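Long-range contacts in programmed cell death 6-interacting protein (PDB 5WA1), which acts as a multifunctional ESCRT-associated adaptor in multivesicular body biogenesis, endocytosis, membrane repair and cytokinesis, represented here by its Bro1 domain: residues Val28-Ser34 with Thr115-Phe120; Gly138-Ser142 with Val188-Leu192; Ala238-Ala242 with Met273-Ala277; Ala301-Ile305 with Phe321-Asn326. One frame throughout, in Å; residues are numbered along the deposited sequence.

Contact 1: residues Val28-Ser34 with Thr115-Phe120; sequences VQLKKTS and TWKDAF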
loop_
_atom_site.group_PDB
_atom_site.type_symbol
_atom_site.label_atom_id
_atom_site.label_comp_id
_atom_site.label_asym_id
_atom_site.label_seq_id
_atom_site.Cartn_x
_atom_site.Cartn_y
_atom_site.Cartn_z
ATOM N N VAL A 28 -7.410 -1.715 -1.093
ATOM C CA VAL A 28 -7.663 -2.553 -2.259
ATOM C C VAL A 28 -8.562 -3.708 -1.838
ATOM O O VAL A 28 -8.334 -4.329 -0.794
ATOM C CB VAL A 28 -6.344 -3.074 -2.860
ATOM C CG1 VAL A 28 -6.605 -3.921 -4.098
ATOM C CG2 VAL A 28 -5.419 -1.900 -3.189
ATOM N N GLN A 29 -9.583 -3.989 -2.645
ATOM C CA GLN A 29 -10.438 -5.143 -2.396
ATOM C C GLN A 29 -9.704 -6.439 -2.734
ATOM O O GLN A 29 -8.865 -6.482 -3.637
ATOM C CB GLN A 29 -11.728 -5.040 -3.213
ATOM C CG GLN A 29 -12.615 -3.870 -2.812
ATOM C CD GLN A 29 -13.157 -4.006 -1.396
ATOM O OE1 GLN A 29 -12.638 -3.395 -0.457
ATOM N NE2 GLN A 29 -14.210 -4.800 -1.239
ATOM N N LEU A 30 -10.023 -7.500 -1.991
ATOM C CA LEU A 30 -9.390 -8.789 -2.211
ATOM C C LEU A 30 -9.998 -9.479 -3.431
ATOM O O LEU A 30 -11.165 -9.274 -3.771
ATOM C CB LEU A 30 -9.545 -9.684 -0.975
ATOM C CG LEU A 30 -8.539 -9.567 0.183
ATOM C CD1 LEU A 30 -8.554 -8.196 0.843
ATOM C CD2 LEU A 30 -8.804 -10.651 1.213
ATOM N N LYS A 31 -9.187 -10.302 -4.093
ATOM C CA LYS A 31 -9.678 -11.116 -5.197
ATOM C C LYS A 31 -10.439 -12.320 -4.661
ATOM O O LYS A 31 -10.086 -12.883 -3.624
ATOM C CB LYS A 31 -8.519 -11.581 -6.082
ATOM C CG LYS A 31 -7.734 -10.438 -6.723
ATOM C CD LYS A 31 -6.433 -10.911 -7.375
ATOM C CE LYS A 31 -6.669 -11.940 -8.477
ATOM N NZ LYS A 31 -7.730 -11.546 -9.450
ATOM N N LYS A 32 -11.496 -12.703 -5.368
ATOM C CA LYS A 32 -12.277 -13.878 -5.021
ATOM C C LYS A 32 -11.783 -15.077 -5.822
ATOM O O LYS A 32 -11.266 -14.939 -6.935
ATOM C CB LYS A 32 -13.762 -13.632 -5.295
ATOM C CG LYS A 32 -14.352 -12.465 -4.524
ATOM C CD LYS A 32 -15.758 -12.157 -5.002
ATOM C CE LYS A 32 -16.248 -10.818 -4.474
ATOM N NZ LYS A 32 -17.544 -10.438 -5.102
ATOM N N THR A 33 -11.931 -16.263 -5.240
ATOM C CA THR A 33 -11.522 -17.476 -5.928
ATOM C C THR A 33 -12.535 -18.570 -5.637
ATOM O O THR A 33 -13.245 -18.530 -4.628
ATOM C CB THR A 33 -10.107 -17.922 -5.512
ATOM O OG1 THR A 33 -9.737 -19.106 -6.234
ATOM C CG2 THR A 33 -10.046 -18.203 -4.021
ATOM N N SER A 34 -12.610 -19.535 -6.542
ATOM C CA SER A 34 -13.489 -20.672 -6.342
ATOM C C SER A 34 -12.807 -21.715 -5.466
ATOM O O SER A 34 -11.577 -21.824 -5.439
ATOM C CB SER A 34 -13.877 -21.275 -7.687
ATOM O OG SER A 34 -12.720 -21.470 -8.478
ATOM N N THR A 115 -9.040 -20.763 -10.172
ATOM C CA THR A 115 -9.872 -19.777 -10.843
ATOM C C THR A 115 -9.999 -18.564 -9.939
ATOM O O THR A 115 -10.430 -18.691 -8.790
ATOM C CB THR A 115 -11.250 -20.352 -11.166
ATOM O OG1 THR A 115 -11.094 -21.498 -12.007
ATOM C CG2 THR A 115 -12.102 -19.317 -11.881
ATOM N N TRP A 116 -9.627 -17.398 -10.464
ATOM C CA TRP A 116 -9.642 -16.151 -9.715
ATOM C C TRP A 116 -10.361 -15.085 -10.523
ATOM O O TRP A 116 -10.299 -15.067 -11.757
ATOM C CB TRP A 116 -8.230 -15.669 -9.389
ATOM C CG TRP A 116 -7.540 -16.493 -8.357
ATOM C CD1 TRP A 116 -6.921 -17.695 -8.542
ATOM C CD2 TRP A 116 -7.386 -16.167 -6.970
ATOM N NE1 TRP A 116 -6.394 -18.143 -7.354
ATOM C CE2 TRP A 116 -6.665 -17.223 -6.373
ATOM C CE3 TRP A 116 -7.788 -15.090 -6.176
ATOM C CZ2 TRP A 116 -6.336 -17.230 -5.018
ATOM C CZ3 TRP A 116 -7.459 -15.099 -4.828
ATOM C CH2 TRP A 116 -6.745 -16.163 -4.266
ATOM N N LYS A 117 -11.048 -14.227 -9.817
ATOM C CA LYS A 117 -11.786 -13.162 -10.409
ATOM C C LYS A 117 -11.005 -11.844 -10.307
ATOM O O LYS A 117 -10.203 -11.668 -9.423
ATOM C CB LYS A 117 -13.089 -13.056 -9.676
ATOM C CG LYS A 117 -14.133 -12.244 -10.370
ATOM C CD LYS A 117 -15.322 -12.078 -9.465
ATOM C CE LYS A 117 -16.264 -11.051 -10.042
ATOM N NZ LYS A 117 -17.072 -10.428 -8.967
ATOM N N ASP A 118 -11.226 -10.936 -11.243
ATOM C CA ASP A 118 -10.536 -9.650 -11.207
ATOM C C ASP A 118 -10.957 -8.856 -9.978
ATOM O O ASP A 118 -12.142 -8.795 -9.635
ATOM C CB ASP A 118 -10.833 -8.850 -12.474
ATOM C CG ASP A 118 -9.896 -7.670 -12.651
ATOM O OD1 ASP A 118 -10.180 -6.587 -12.091
ATOM O OD2 ASP A 118 -8.870 -7.825 -13.348
ATOM N N ALA A 119 -9.972 -8.237 -9.309
ATOM C CA ALA A 119 -10.275 -7.441 -8.128
ATOM C C ALA A 119 -11.053 -6.177 -8.477
ATOM O O ALA A 119 -11.799 -5.660 -7.635
ATOM C CB ALA A 119 -8.986 -7.071 -7.395
ATOM N N PHE A 120 -10.899 -5.666 -9.701
ATOM C CA PHE A 120 -11.420 -4.352 -10.065
ATOM C C PHE A 120 -12.476 -4.409 -11.156
ATOM O O PHE A 120 -13.530 -3.777 -11.019
ATOM C CB PHE A 120 -10.275 -3.433 -10.518
ATOM C CG PHE A 120 -9.159 -3.327 -9.524
ATOM C CD1 PHE A 120 -9.407 -2.893 -8.233
ATOM C CD2 PHE A 120 -7.863 -3.667 -9.881
ATOM C CE1 PHE A 120 -8.385 -2.792 -7.321
ATOM C CE2 PHE A 120 -6.834 -3.581 -8.967
ATOM C CZ PHE A 120 -7.094 -3.138 -7.687
#
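T33 lies against the indole of W116, and this is where the contact is tight. Its CB stands 3.5 Å from the centroid of the six-membered ring, nearly on the ring normal, a CH-pi contact over one face. K31 CB comes in at the ring edge instead, 3.6 Å from W116 CE3. The T33 side chain (chi1 -179°) directs OG1 at T115 O, to which it donates at 2.7 Å, and R71 NH1 bonds the same hydroxyl. S34 N reaches T115 O at 3.2 Å, from the opposite face of the carbonyl plane, so this oxygen is held by two donors. On the other side of the T33-W116 bridge, K117 N bonds K32 O at 3.0 Å and is close to straight at 166°. The K31 chain bends at its last two torsions, which brings NZ to K117 O and to a salt bridge with D199; the modelled length of the K117 bond is too short to trust in detail. Between the segments, the far end is held by fewer atoms: V28 CG1 meets F120 CZ obliquely at 3.7 Å, and both side chains also pack on L208 of helix 202-226. The solvent side is different again: K32 and K117 run extended side by side, their NZ atoms 3.9 Å apart, a pairing that charge would probably disfavour. T33 and W116 form a single beta bridge, by which an otherwise irregular N-terminal segment joins the antiparallel strand pair 114-117 and 131-134 of the Bro1 domain.

Contact 2: residues Gly138-Ser142 with Val188-Leu192; sequences GYEKS and VLSAL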
loop_
_atom_site.group_PDB
_atom_site.type_symbol
_atom_site.label_atom_id
_atom_site.label_comp_id
_atom_site.label_asym_id
_atom_site.label_seq_id
_atom_site.Cartn_x
_atom_site.Cartn_y
_atom_site.Cartn_z
ATOM N N GLY A 138 2.320 -20.680 -9.936
ATOM C CA GLY A 138 2.725 -19.285 -10.003
ATOM C C GLY A 138 1.545 -18.334 -10.043
ATOM O O GLY A 138 1.592 -17.245 -9.465
ATOM N N TYR A 139 0.471 -18.734 -10.726
ATOM C CA TYR A 139 -0.754 -17.938 -10.736
ATOM C C TYR A 139 -1.368 -17.871 -9.344
ATOM O O TYR A 139 -1.779 -16.799 -8.886
ATOM C CB TYR A 139 -1.748 -18.535 -11.733
ATOM C CG TYR A 139 -3.063 -17.787 -11.878
ATOM C CD1 TYR A 139 -3.096 -16.405 -12.020
ATOM C CD2 TYR A 139 -4.271 -18.482 -11.920
ATOM C CE1 TYR A 139 -4.303 -15.729 -12.174
ATOM C CE2 TYR A 139 -5.478 -17.819 -12.074
ATOM C CZ TYR A 139 -5.489 -16.444 -12.198
ATOM O OH TYR A 139 -6.698 -15.796 -12.356
ATOM N N GLU A 140 -1.441 -19.016 -8.658
ATOM C CA GLU A 140 -2.003 -19.039 -7.312
ATOM C C GLU A 140 -1.180 -18.174 -6.366
ATOM O O GLU A 140 -1.731 -17.339 -5.638
ATOM C CB GLU A 140 -2.088 -20.483 -6.805
ATOM C CG GLU A 140 -2.520 -20.610 -5.353
ATOM C CD GLU A 140 -4.029 -20.589 -5.167
ATOM O OE1 GLU A 140 -4.757 -20.179 -6.099
ATOM O OE2 GLU A 140 -4.492 -21.005 -4.079
ATOM N N LYS A 141 0.147 -18.356 -6.369
ATOM C CA LYS A 141 1.035 -17.502 -5.578
ATOM C C LYS A 141 0.761 -16.021 -5.819
ATOM O O LYS A 141 0.687 -15.225 -4.871
ATOM C CB LYS A 141 2.499 -17.803 -5.915
ATOM C CG LYS A 141 3.038 -19.127 -5.415
ATOM C CD LYS A 141 4.355 -19.465 -6.108
ATOM C CE LYS A 141 5.328 -18.291 -6.074
ATOM N NZ LYS A 141 6.506 -18.526 -6.960
ATOM N N SER A 142 0.640 -15.625 -7.091
ATOM C CA SER A 142 0.501 -14.206 -7.412
ATOM C C SER A 142 -0.804 -13.638 -6.877
ATOM O O SER A 142 -0.834 -12.511 -6.368
ATOM C CB SER A 142 0.576 -13.994 -8.925
ATOM O OG SER A 142 1.878 -14.246 -9.407
ATOM N N VAL A 188 5.028 -11.613 -12.055
ATOM C CA VAL A 188 3.769 -12.198 -12.506
ATOM C C VAL A 188 3.874 -12.725 -13.935
ATOM O O VAL A 188 3.242 -13.734 -14.275
ATOM C CB VAL A 188 2.626 -11.170 -12.358
ATOM C CG1 VAL A 188 2.849 -9.971 -13.270
ATOM C CG2 VAL A 188 1.272 -11.821 -12.620
ATOM N N LEU A 189 4.681 -12.082 -14.786
ATOM C CA LEU A 189 4.701 -12.455 -16.198
ATOM C C LEU A 189 5.394 -13.797 -16.411
ATOM O O LEU A 189 4.875 -14.666 -17.125
ATOM C CB LEU A 189 5.367 -11.357 -17.022
ATOM C CG LEU A 189 4.521 -10.085 -17.113
ATOM C CD1 LEU A 189 5.099 -9.102 -18.124
ATOM C CD2 LEU A 189 3.072 -10.434 -17.445
ATOM N N SER A 190 6.572 -13.986 -15.810
ATOM C CA SER A 190 7.271 -15.260 -15.956
ATOM C C SER A 190 6.542 -16.383 -15.232
ATOM O O SER A 190 6.648 -17.548 -15.629
ATOM C CB SER A 190 8.705 -15.144 -15.441
ATOM O OG SER A 190 8.723 -14.868 -14.050
ATOM N N ALA A 191 5.796 -16.052 -14.175
ATOM C CA ALA A 191 5.065 -17.067 -13.428
ATOM C C ALA A 191 3.872 -17.602 -14.210
ATOM O O ALA A 191 3.526 -18.781 -14.079
ATOM C CB ALA A 191 4.608 -16.498 -12.086
ATOM N N LEU A 192 3.232 -16.763 -15.020
ATOM C CA LEU A 192 2.034 -17.149 -15.751
ATOM C C LEU A 192 2.381 -17.559 -17.178
ATOM O O LEU A 192 3.210 -16.929 -17.841
ATOM C CB LEU A 192 1.011 -16.012 -15.777
ATOM C CG LEU A 192 0.030 -15.894 -14.605
ATOM C CD1 LEU A 192 0.736 -15.514 -13.308
ATOM C CD2 LEU A 192 -1.069 -14.891 -14.926
#
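G138 O is approached by two groups of S142, one turn on in the same helix. S142 N gives it the regular helical bond at 3.0 Å, and S142 OG stands 3.0 Å from it as well, though its proton has another acceptor within reach. The torsion of S142 (chi1 -69°) sets OG beside its own backbone N, on the flank that meets the other helix. There the hydroxyl oxygen touches carbon: V188 CG2 lies 4.1 Å from S142 OG.

Van der Waals contact alone joins the two segments, and nearly all of it is made by carbon. With no side chain on G138, the backbones come close, and the CB of A191 rests 4.0 Å from G138 CA. L192 adds a larger apolar surface. It is the first residue to leave helical geometry at the end of helix 164-191, yet its N still bonds V188 O, and its side chain swings back toward the neighbouring helix. The two methyls take different tasks: L192 CD1 presses on the backbone at Y139 CA, 3.8 Å away, while L192 CD2 meets Y139 CD1 obliquely at 3.9 Å.

The Y139 ring is fixed from elsewhere too, since its OH bonds L132 O and its ring packs edge-to-face with W116. The contact thus sets the end of helix 164-191 against the first turns of helix 137-157, with L134 of strand 131-134 touching both Y139 and L192, and I200 of the following loop lying against Y139 and V188.

Contact 3: residues Ala238-Ala242 with Met273-Ala277; sequences ANQAA and MQANA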
loop_
_atom_site.group_PDB
_atom_site.type_symbol
_atom_site.label_atom_id
_atom_site.label_comp_id
_atom_site.label_asym_id
_atom_site.label_seq_id
_atom_site.Cartn_x
_atom_site.Cartn_y
_atom_site.Cartn_z
ATOM N N ALA A 238 6.442 15.955 4.237
ATOM C CA ALA A 238 5.285 16.280 3.412
ATOM C C ALA A 238 5.673 16.434 1.952
ATOM O O ALA A 238 4.959 15.966 1.057
ATOM C CB ALA A 238 4.613 17.563 3.922
ATOM N N ASN A 239 6.793 17.108 1.687
ATOM C CA ASN A 239 7.199 17.330 0.303
ATOM C C ASN A 239 7.472 16.003 -0.395
ATOM O O ASN A 239 7.115 15.812 -1.567
ATOM C CB ASN A 239 8.434 18.226 0.265
ATOM C CG ASN A 239 8.599 18.931 -1.065
ATOM O OD1 ASN A 239 7.619 19.222 -1.754
ATOM N ND2 ASN A 239 9.839 19.194 -1.442
ATOM N N GLN A 240 8.097 15.068 0.317
ATOM C CA GLN A 240 8.349 13.753 -0.261
ATOM C C GLN A 240 7.048 12.997 -0.514
ATOM O O GLN A 240 6.913 12.311 -1.533
ATOM C CB GLN A 240 9.267 12.946 0.656
ATOM C CG GLN A 240 9.524 11.537 0.136
ATOM C CD GLN A 240 10.193 11.541 -1.216
ATOM O OE1 GLN A 240 11.302 12.048 -1.363
ATOM N NE2 GLN A 240 9.521 10.978 -2.215
ATOM N N ALA A 241 6.094 13.083 0.414
ATOM C CA ALA A 241 4.798 12.457 0.184
ATOM C C ALA A 241 4.116 13.046 -1.041
ATOM O O ALA A 241 3.464 12.328 -1.811
ATOM C CB ALA A 241 3.914 12.615 1.420
ATOM N N ALA A 242 4.267 14.356 -1.245
ATOM C CA ALA A 242 3.713 14.993 -2.432
ATOM C C ALA A 242 4.291 14.385 -3.697
ATOM O O ALA A 242 3.559 14.119 -4.656
ATOM C CB ALA A 242 3.975 16.513 -2.385
ATOM N N MET A 273 -0.468 17.622 0.323
ATOM C CA MET A 273 0.852 17.443 0.842
ATOM C C MET A 273 1.742 18.619 0.470
ATOM O O MET A 273 2.508 19.051 1.271
ATOM C CB MET A 273 1.430 16.107 0.452
ATOM C CG MET A 273 0.797 14.909 1.125
ATOM S SD MET A 273 0.631 14.958 2.908
ATOM C CE MET A 273 2.284 14.725 3.418
ATOM N N GLN A 274 1.653 19.119 -0.750
ATOM C CA GLN A 274 2.428 20.307 -1.101
ATOM C C GLN A 274 2.068 21.478 -0.194
ATOM O O GLN A 274 2.952 22.213 0.253
ATOM C CB GLN A 274 2.214 20.686 -2.569
ATOM C CG GLN A 274 2.862 19.717 -3.563
ATOM C CD GLN A 274 2.975 20.295 -4.965
ATOM O OE1 GLN A 274 2.214 21.184 -5.347
ATOM N NE2 GLN A 274 3.938 19.799 -5.731
ATOM N N ALA A 275 0.778 21.652 0.102
ATOM C CA ALA A 275 0.341 22.710 1.010
ATOM C C ALA A 275 0.875 22.501 2.427
ATOM O O ALA A 275 1.248 23.467 3.107
ATOM C CB ALA A 275 -1.188 22.784 1.014
ATOM N N ASN A 276 0.906 21.253 2.902
ATOM C CA ASN A 276 1.495 20.982 4.208
ATOM C C ASN A 276 2.975 21.326 4.226
ATOM O O ASN A 276 3.482 21.860 5.221
ATOM C CB ASN A 276 1.316 19.509 4.590
ATOM C CG ASN A 276 -0.058 19.208 5.096
ATOM O OD1 ASN A 276 -0.747 18.332 4.579
ATOM N ND2 ASN A 276 -0.456 19.900 6.136
ATOM N N ALA A 277 3.686 21.013 3.144
ATOM C CA ALA A 277 5.099 21.362 3.068
ATOM C C ALA A 277 5.287 22.880 3.140
ATOM O O ALA A 277 6.148 23.378 3.874
ATOM C CB ALA A 277 5.696 20.813 1.771
HETATM O O HOH W 1 6.485 18.084 -4.249
#
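A238, A241 and A242 turn their methyls toward the segment holding M273 and A277, and apolar contact between the alanines and M273 makes up most of the interface. The two helical segments run antiparallel, 159° apart, with their axes only 7.6 Å from each other. At one end A238 CB sits 3.7 Å from A277 N, close against the backbone of the partner helix, with the CB of A277 also beside it. At the other end A242 CB meets M273 CB at 3.8 Å and also Q274 CG at 3.6 Å.

The methionine supplies the one long apolar side chain. Bends at chi2 (-50°) and chi3 (-73°) shape the M273 chain so that its terminal CE, rather than its sulfur, meets helix 231-252 between A238 and A241. CE lies 3.4 Å from A238 CA and 3.3 Å from A241 CB; the latter is tighter than an ordinary carbon contact. F221 of helix 202-226 also touches M273.

The polar link between the two segments is a water at the margin. It donates to N239 OD1 at 3.0 Å and accepts a weak, long bond from Q274 NE2, bridging the two side chains. The N239 amide is tethered through its nitrogen as well, where ND2 bonds G354 O. From outside the segments, H270 ND1 bonds A242 O and adds a further tie between helices 231-252 and 262-287.

Alanine methyls and a folded methionine therefore permit a close helix approach, one set by shape rather than charge, within the region that interacts with CHMP4 proteins.

Contact 4: residues Ala301-Ile305 with Phe321-Asn326; sequences AAELI and FSDKIN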
loop_
_atom_site.group_PDB
_atom_site.type_symbol
_atom_site.label_atom_id
_atom_site.label_comp_id
_atom_site.label_asym_id
_atom_site.label_seq_id
_atom_site.Cartn_x
_atom_site.Cartn_y
_atom_site.Cartn_z
ATOM N N ALA A 301 0.278 27.823 -0.124
ATOM C CA ALA A 301 -0.526 26.815 0.563
ATOM C C ALA A 301 -2.015 27.124 0.456
ATOM O O ALA A 301 -2.833 26.216 0.256
ATOM C CB ALA A 301 -0.105 26.715 2.036
ATOM N N ALA A 302 -2.391 28.399 0.603
ATOM C CA ALA A 302 -3.794 28.784 0.478
ATOM C C ALA A 302 -4.313 28.513 -0.926
ATOM O O ALA A 302 -5.443 28.043 -1.108
ATOM C CB ALA A 302 -3.964 30.270 0.825
ATOM N N GLU A 303 -3.490 28.798 -1.932
ATOM C CA GLU A 303 -3.882 28.559 -3.317
ATOM C C GLU A 303 -4.098 27.073 -3.573
ATOM O O GLU A 303 -5.097 26.674 -4.189
ATOM C CB GLU A 303 -2.804 29.124 -4.240
ATOM C CG GLU A 303 -3.158 29.207 -5.705
ATOM C CD GLU A 303 -2.149 30.040 -6.469
ATOM O OE1 GLU A 303 -1.143 30.462 -5.852
ATOM O OE2 GLU A 303 -2.363 30.280 -7.675
ATOM N N LEU A 304 -3.161 26.241 -3.104
ATOM C CA LEU A 304 -3.279 24.792 -3.260
ATOM C C LEU A 304 -4.524 24.254 -2.565
ATOM O O LEU A 304 -5.244 23.415 -3.124
ATOM C CB LEU A 304 -2.026 24.110 -2.705
ATOM C CG LEU A 304 -0.747 24.289 -3.520
ATOM C CD1 LEU A 304 0.500 23.939 -2.690
ATOM C CD2 LEU A 304 -0.823 23.427 -4.789
ATOM N N ILE A 305 -4.799 24.728 -1.347
ATOM C CA ILE A 305 -5.941 24.230 -0.586
ATOM C C ILE A 305 -7.254 24.729 -1.176
ATOM O O ILE A 305 -8.258 23.997 -1.182
ATOM C CB ILE A 305 -5.774 24.610 0.899
ATOM C CG1 ILE A 305 -4.745 23.687 1.546
ATOM C CG2 ILE A 305 -7.086 24.513 1.659
ATOM C CD1 ILE A 305 -5.045 22.201 1.337
ATOM N N PHE A 321 -7.886 22.992 7.895
ATOM C CA PHE A 321 -6.585 23.398 7.374
ATOM C C PHE A 321 -6.676 24.737 6.649
ATOM O O PHE A 321 -5.790 25.594 6.791
ATOM C CB PHE A 321 -6.060 22.310 6.441
ATOM C CG PHE A 321 -4.617 22.458 6.062
ATOM C CD1 PHE A 321 -3.726 23.130 6.880
ATOM C CD2 PHE A 321 -4.154 21.912 4.877
ATOM C CE1 PHE A 321 -2.394 23.256 6.518
ATOM C CE2 PHE A 321 -2.825 22.030 4.511
ATOM C CZ PHE A 321 -1.942 22.705 5.332
ATOM N N SER A 322 -7.748 24.938 5.877
ATOM C CA SER A 322 -7.921 26.187 5.140
ATOM C C SER A 322 -8.016 27.381 6.084
ATOM O O SER A 322 -7.405 28.430 5.838
ATOM C CB SER A 322 -9.165 26.098 4.262
ATOM O OG SER A 322 -9.238 27.196 3.379
ATOM N N ASP A 323 -8.781 27.236 7.172
ATOM C CA ASP A 323 -8.919 28.306 8.158
ATOM C C ASP A 323 -7.603 28.581 8.872
ATOM O O ASP A 323 -7.281 29.739 9.170
ATOM C CB ASP A 323 -9.999 27.938 9.173
ATOM C CG ASP A 323 -11.369 27.808 8.548
ATOM O OD1 ASP A 323 -11.574 28.354 7.444
ATOM O OD2 ASP A 323 -12.243 27.155 9.160
ATOM N N LYS A 324 -6.841 27.530 9.180
ATOM C CA LYS A 324 -5.546 27.713 9.825
ATOM C C LYS A 324 -4.608 28.521 8.936
ATOM O O LYS A 324 -3.944 29.456 9.398
ATOM C CB LYS A 324 -4.943 26.350 10.164
ATOM C CG LYS A 324 -3.629 26.416 10.918
ATOM C CD LYS A 324 -3.226 25.040 11.446
ATOM C CE LYS A 324 -2.963 24.051 10.324
ATOM N NZ LYS A 324 -2.655 22.685 10.844
ATOM N N ILE A 325 -4.559 28.181 7.649
ATOM C CA ILE A 325 -3.701 28.894 6.704
ATOM C C ILE A 325 -4.118 30.350 6.605
ATOM O O ILE A 325 -3.288 31.265 6.678
ATOM C CB ILE A 325 -3.746 28.210 5.325
ATOM C CG1 ILE A 325 -3.113 26.827 5.379
ATOM C CG2 ILE A 325 -3.073 29.087 4.255
ATOM C CD1 ILE A 325 -3.410 25.992 4.124
ATOM N N ASN A 326 -5.414 30.589 6.431
ATOM C CA ASN A 326 -5.865 31.948 6.184
ATOM C C ASN A 326 -5.833 32.800 7.446
ATOM O O ASN A 326 -5.624 34.012 7.358
ATOM C CB ASN A 326 -7.248 31.912 5.537
ATOM C CG ASN A 326 -7.187 31.423 4.094
ATOM O OD1 ASN A 326 -6.743 32.147 3.205
ATOM N ND2 ASN A 326 -7.598 30.181 3.863
#
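A301-I305 and F321-N326 are helical segments running antiparallel at 156°, with axes 9.7 Å apart. I305 and I325 fill the space between them. I305 presents three carbons to three different partners: CG1 to I325 CD1 at 3.7 Å, CG2 to S322 CB at 3.7 Å, and CD1 to F321 CD2 at 3.7 Å. It crosses F321 at about a right angle, its CD1 reaching the ring obliquely. The ring is bounded on one face by its own helix, because I325 CD1 sits over its centre, 3.7 Å above the plane. I325 runs extended at chi2 (167°), which carries CD1 in toward I305 and A301 while CG2 turns to A302.

Helices 291-311 and 319-340 follow one another in the chain and form an antiparallel helical hairpin, in a Bro1-like domain whose family belongs to the TPR clan. Helix 262-287 packs alongside, A275 touching I305 and N276 touching F321.

Toward the surface, A302 CB lies 3.7 Å from I325 CG2, and the exposed N326 adds a looser touch, OD1 at 4.1 Å from A302 CB. The N326 amide is turned back on its own helix: ND2 bonds S322 O at a short 2.6 Å, bent and from above the carbonyl plane, while N326 N reaches that same oxygen from the opposite face.

The four contacts fall into two pairs on opposite sides of the chain's centre. Contacts 1 and 2 touch each other: W116 NE1 lies 2.9 Å from E140 OE1, probably hydrogen-bonded. Contacts 3 and 4 also touch, and helix 262-287, one partner in contact 3, flanks both helices of contact 4. The centres of contacts 2 and 4 are about 47 Å apart. Contacts 2 and 3 are buried, whereas 1 and 4 are partly open to solvent. Chemistry follows architecture: contact 1, a loop against a strand, relies on backbone and side-chain hydrogen bonds, while the three helix contacts rely on carbon packing, with close-packed alanines in contact 3 and a glycine in contact 2.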